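Local coordinates for enterobactin biosynthesis protein YbdZ (Escherichia coli, PDB 5JA1) that takes part in the biosynthesis of the siderophore enterobactin as an MbtH-like partner of EntF, required for amino acid adenylation in non-ribosomal peptide synthesis, at residues B[15-20]-B[43-48]. Numbering follows the deposited sequence.
Sequences AFYILR and CQPQSQ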
ATOM      1  N   ALA B  15      -9.706  -2.431 -29.474  1.00 26.69           N
ATOM      2  CA  ALA B  15     -10.096  -1.266 -30.251  1.00 26.45           C
ATOM      3  C   ALA B  15     -10.749  -0.242 -29.333  1.00 34.30           C
ATOM      4  O   ALA B  15     -11.396  -0.596 -28.344  1.00 33.11           O
ATOM      5  CB  ALA B  15     -11.054  -1.652 -31.380  1.00 27.86           C
ATOM      6  N   PHE B  16     -10.573   1.034 -29.663  1.00 31.55           N
ATOM      7  CA  PHE B  16     -11.023   2.106 -28.786  1.00 32.36           C
ATOM      8  C   PHE B  16     -11.595   3.259 -29.592  1.00 33.24           C
ATOM      9  O   PHE B  16     -10.966   3.725 -30.547  1.00 37.23           O
ATOM     10  CB  PHE B  16      -9.874   2.617 -27.910  1.00 28.62           C
ATOM     11  CG  PHE B  16      -9.327   1.589 -26.966  1.00 26.97           C
ATOM     12  CD1 PHE B  16      -9.905   1.394 -25.723  1.00 25.20           C
ATOM     13  CD2 PHE B  16      -8.232   0.818 -27.320  1.00 22.94           C
ATOM     14  CE1 PHE B  16      -9.401   0.446 -24.848  1.00 21.22           C
ATOM     15  CE2 PHE B  16      -7.725  -0.130 -26.451  1.00 23.58           C
ATOM     16  CZ  PHE B  16      -8.309  -0.316 -25.214  1.00 21.76           C
ATOM     17  N   TYR B  17     -12.783   3.717 -29.201  1.00 23.22           N
ATOM     18  CA  TYR B  17     -13.259   5.016 -29.641  1.00 23.66           C
ATOM     19  C   TYR B  17     -12.382   6.116 -29.051  1.00 30.40           C
ATOM     20  O   TYR B  17     -11.630   5.905 -28.096  1.00 21.73           O
ATOM     21  CB  TYR B  17     -14.705   5.258 -29.200  1.00 32.23           C
ATOM     22  CG  TYR B  17     -15.743   4.303 -29.740  1.00 33.77           C
ATOM     23  CD1 TYR B  17     -16.409   4.571 -30.929  1.00 36.30           C
ATOM     24  CD2 TYR B  17     -16.088   3.155 -29.039  1.00 32.50           C
ATOM     25  CE1 TYR B  17     -17.372   3.709 -31.418  1.00 43.86           C
ATOM     26  CE2 TYR B  17     -17.051   2.287 -29.521  1.00 40.53           C
ATOM     27  CZ  TYR B  17     -17.689   2.568 -30.710  1.00 48.60           C
ATOM     28  OH  TYR B  17     -18.647   1.705 -31.190  1.00 55.68           O
ATOM     29  N   ILE B  18     -12.496   7.309 -29.624  1.00 23.62           N
ATOM     30  CA  ILE B  18     -11.933   8.518 -29.036  1.00 30.96           C
ATOM     31  C   ILE B  18     -13.072   9.509 -28.868  1.00 23.04           C
ATOM     32  O   ILE B  18     -13.664   9.958 -29.858  1.00 24.57           O
ATOM     33  CB  ILE B  18     -10.796   9.107 -29.884  1.00 27.58           C
ATOM     34  CG1 ILE B  18      -9.685   8.071 -30.064  1.00 24.34           C
ATOM     35  CG2 ILE B  18     -10.246  10.363 -29.224  1.00 23.53           C
ATOM     36  CD1 ILE B  18      -8.432   8.616 -30.713  1.00 40.97           C
ATOM     37  N   LEU B  19     -13.389   9.835 -27.620  1.00 21.67           N
ATOM     38  CA  LEU B  19     -14.525  10.675 -27.280  1.00 24.97           C
ATOM     39  C   LEU B  19     -14.053  12.054 -26.834  1.00 27.86           C
ATOM     40  O   LEU B  19     -12.882  12.259 -26.503  1.00 31.35           O
ATOM     41  CB  LEU B  19     -15.368  10.025 -26.178  1.00 21.93           C
ATOM     42  CG  LEU B  19     -15.698   8.539 -26.361  1.00 20.64           C
ATOM     43  CD1 LEU B  19     -16.598   8.058 -25.236  1.00 19.81           C
ATOM     44  CD2 LEU B  19     -16.338   8.273 -27.717  1.00 22.26           C
ATOM     45  N   ARG B  20     -14.987  13.003 -26.828  1.00 26.23           N
ATOM     46  CA  ARG B  20     -14.675  14.383 -26.484  1.00 31.69           C
ATOM     47  C   ARG B  20     -15.878  15.017 -25.803  1.00 31.55           C
ATOM     48  O   ARG B  20     -17.006  14.880 -26.285  1.00 41.28           O
ATOM     49  CB  ARG B  20     -14.287  15.188 -27.729  1.00 36.12           C
ATOM     50  CG  ARG B  20     -13.990  16.652 -27.460  1.00 34.28           C
ATOM     51  CD  ARG B  20     -13.807  17.421 -28.757  1.00 44.72           C
ATOM     52  NE  ARG B  20     -13.425  18.810 -28.520  1.00 52.75           N
ATOM     53  CZ  ARG B  20     -14.289  19.800 -28.316  1.00 55.71           C
ATOM     54  NH1 ARG B  20     -15.593  19.558 -28.320  1.00 59.26           N
ATOM     55  NH2 ARG B  20     -13.850  21.033 -28.107  1.00 54.57           N
ATOM     56  N   CYS B  43     -13.338   9.763 -33.138  1.00 42.81           N
ATOM     57  CA  CYS B  43     -12.719   8.756 -33.984  1.00 43.66           C
ATOM     58  C   CYS B  43     -13.439   7.428 -33.814  1.00 44.27           C
ATOM     59  O   CYS B  43     -13.876   7.083 -32.712  1.00 46.22           O
ATOM     60  CB  CYS B  43     -11.232   8.577 -33.653  1.00 48.09           C
ATOM     61  SG  CYS B  43     -10.135   9.821 -34.362  1.00 58.50           S
ATOM     62  N   GLN B  44     -13.571   6.694 -34.916  1.00 45.73           N
ATOM     63  CA  GLN B  44     -14.064   5.333 -34.858  1.00 48.62           C
ATOM     64  C   GLN B  44     -13.010   4.442 -34.199  1.00 49.75           C
ATOM     65  O   GLN B  44     -11.847   4.834 -34.082  1.00 54.90           O
ATOM     66  CB  GLN B  44     -14.407   4.840 -36.262  1.00 58.50           C
ATOM     67  CG  GLN B  44     -15.454   5.689 -36.974  1.00 66.77           C
ATOM     68  CD  GLN B  44     -16.769   5.770 -36.212  1.00 62.13           C
ATOM     69  OE1 GLN B  44     -17.175   4.815 -35.547  1.00 58.36           O
ATOM     70  NE2 GLN B  44     -17.439   6.914 -36.306  1.00 59.59           N
ATOM     71  N   PRO B  45     -13.402   3.240 -33.732  1.00 47.04           N
ATOM     72  CA  PRO B  45     -12.444   2.373 -33.024  1.00 44.79           C
ATOM     73  C   PRO B  45     -11.146   2.116 -33.777  1.00 44.00           C
ATOM     74  O   PRO B  45     -11.157   1.627 -34.911  1.00 51.05           O
ATOM     75  CB  PRO B  45     -13.239   1.076 -32.830  1.00 46.33           C
ATOM     76  CG  PRO B  45     -14.647   1.537 -32.715  1.00 48.51           C
ATOM     77  CD  PRO B  45     -14.774   2.701 -33.665  1.00 49.79           C
ATOM     78  N   GLN B  46     -10.021   2.442 -33.142  1.00 39.82           N
ATOM     79  CA  GLN B  46      -8.692   2.275 -33.713  1.00 41.74           C
ATOM     80  C   GLN B  46      -7.827   1.466 -32.751  1.00 33.59           C
ATOM     81  O   GLN B  46      -8.252   1.105 -31.650  1.00 27.87           O
ATOM     82  CB  GLN B  46      -8.034   3.629 -34.002  1.00 52.89           C
ATOM     83  CG  GLN B  46      -8.738   4.470 -35.049  1.00 64.05           C
ATOM     84  CD  GLN B  46      -8.212   5.890 -35.082  1.00 75.46           C
ATOM     85  OE1 GLN B  46      -7.456   6.302 -34.202  1.00 73.45           O
ATOM     86  NE2 GLN B  46      -8.609   6.648 -36.098  1.00 85.12           N
ATOM     87  N   SER B  47      -6.593   1.199 -33.172  1.00 34.92           N
ATOM     88  CA  SER B  47      -5.659   0.429 -32.367  1.00 42.87           C
ATOM     89  C   SER B  47      -5.136   1.264 -31.198  1.00 43.83           C
ATOM     90  O   SER B  47      -5.361   2.474 -31.104  1.00 38.21           O
ATOM     91  CB  SER B  47      -4.493  -0.061 -33.226  1.00 51.17           C
ATOM     92  OG  SER B  47      -3.506  -0.700 -32.434  1.00 57.37           O
ATOM     93  N   GLN B  48      -4.422   0.589 -30.292  1.00 42.43           N
ATOM     94  CA  GLN B  48      -3.803   1.280 -29.166  1.00 38.13           C
ATOM     95  C   GLN B  48      -2.772   2.294 -29.648  1.00 38.40           C
ATOM     96  O   GLN B  48      -2.719   3.423 -29.149  1.00 41.91           O
ATOM     97  CB  GLN B  48      -3.157   0.264 -28.223  1.00 39.76           C
ATOM     98  CG  GLN B  48      -2.882   0.791 -26.827  1.00 44.34           C
ATOM     99  CD  GLN B  48      -4.090   0.684 -25.917  1.00 49.86           C
ATOM    100  OE1 GLN B  48      -4.625  -0.404 -25.703  1.00 42.11           O
ATOM    101  NE2 GLN B  48      -4.528   1.815 -25.377  1.00 57.47           N
TER
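Pro45 sets its CG over one face of the Tyr17 ring, 3.8 Å from the ring centroid and 13° off the normal, a CH-pi contact over the middle of that face. The two side chains run side by side and point the same way, and Pro45 CD rests on the CD1–CE1 side of the ring, 3.6 Å from Tyr17 CE1. With CG anti to its own carbonyl carbon and beside the backbone N (chi1 -62°), the Tyr17 ring is carried to the proline; the Tyr17 side chain also touches Leu35 and Ile41. An alanine in place of Tyr17 would probably leave Pro45 CG and CD without the aromatic surface they pack on and open a gap beside the proline. Through CB, Pro45 also meets Ala15 CB at 3.8 Å. The backbones pair antiparallel: strand 16-20, the middle strand of the three-stranded MbtH-like sheet, pairs, beyond the end of strand 40-42, with the loop that leads into helix 48-58. Phe16 and Gln46 exchange two hydrogen bonds, Phe16 N to Gln46 O at 3.1 Å and Gln46 N to Phe16 O at 3.0 Å; the second donor sits above the carbonyl plane. Ile18 and Cys43 form a second hydrogen-bonded pair, both of whose bonds are weak. Between the pairs the register slips by one residue, a beta bulge that takes in Gln44 and Pro45, and Pro45 CA adds a CA-H...O contact to Phe16 O. Phe16, Ile18, Cys43 and Gln46 send their side chains to the sheet face opposite Tyr17. There Ile18 CB packs on Cys43 CB at 3.8 Å, and both residues reach Trp54 of helix 48-58, while Cys51 of that helix touches Phe16 and Ile18.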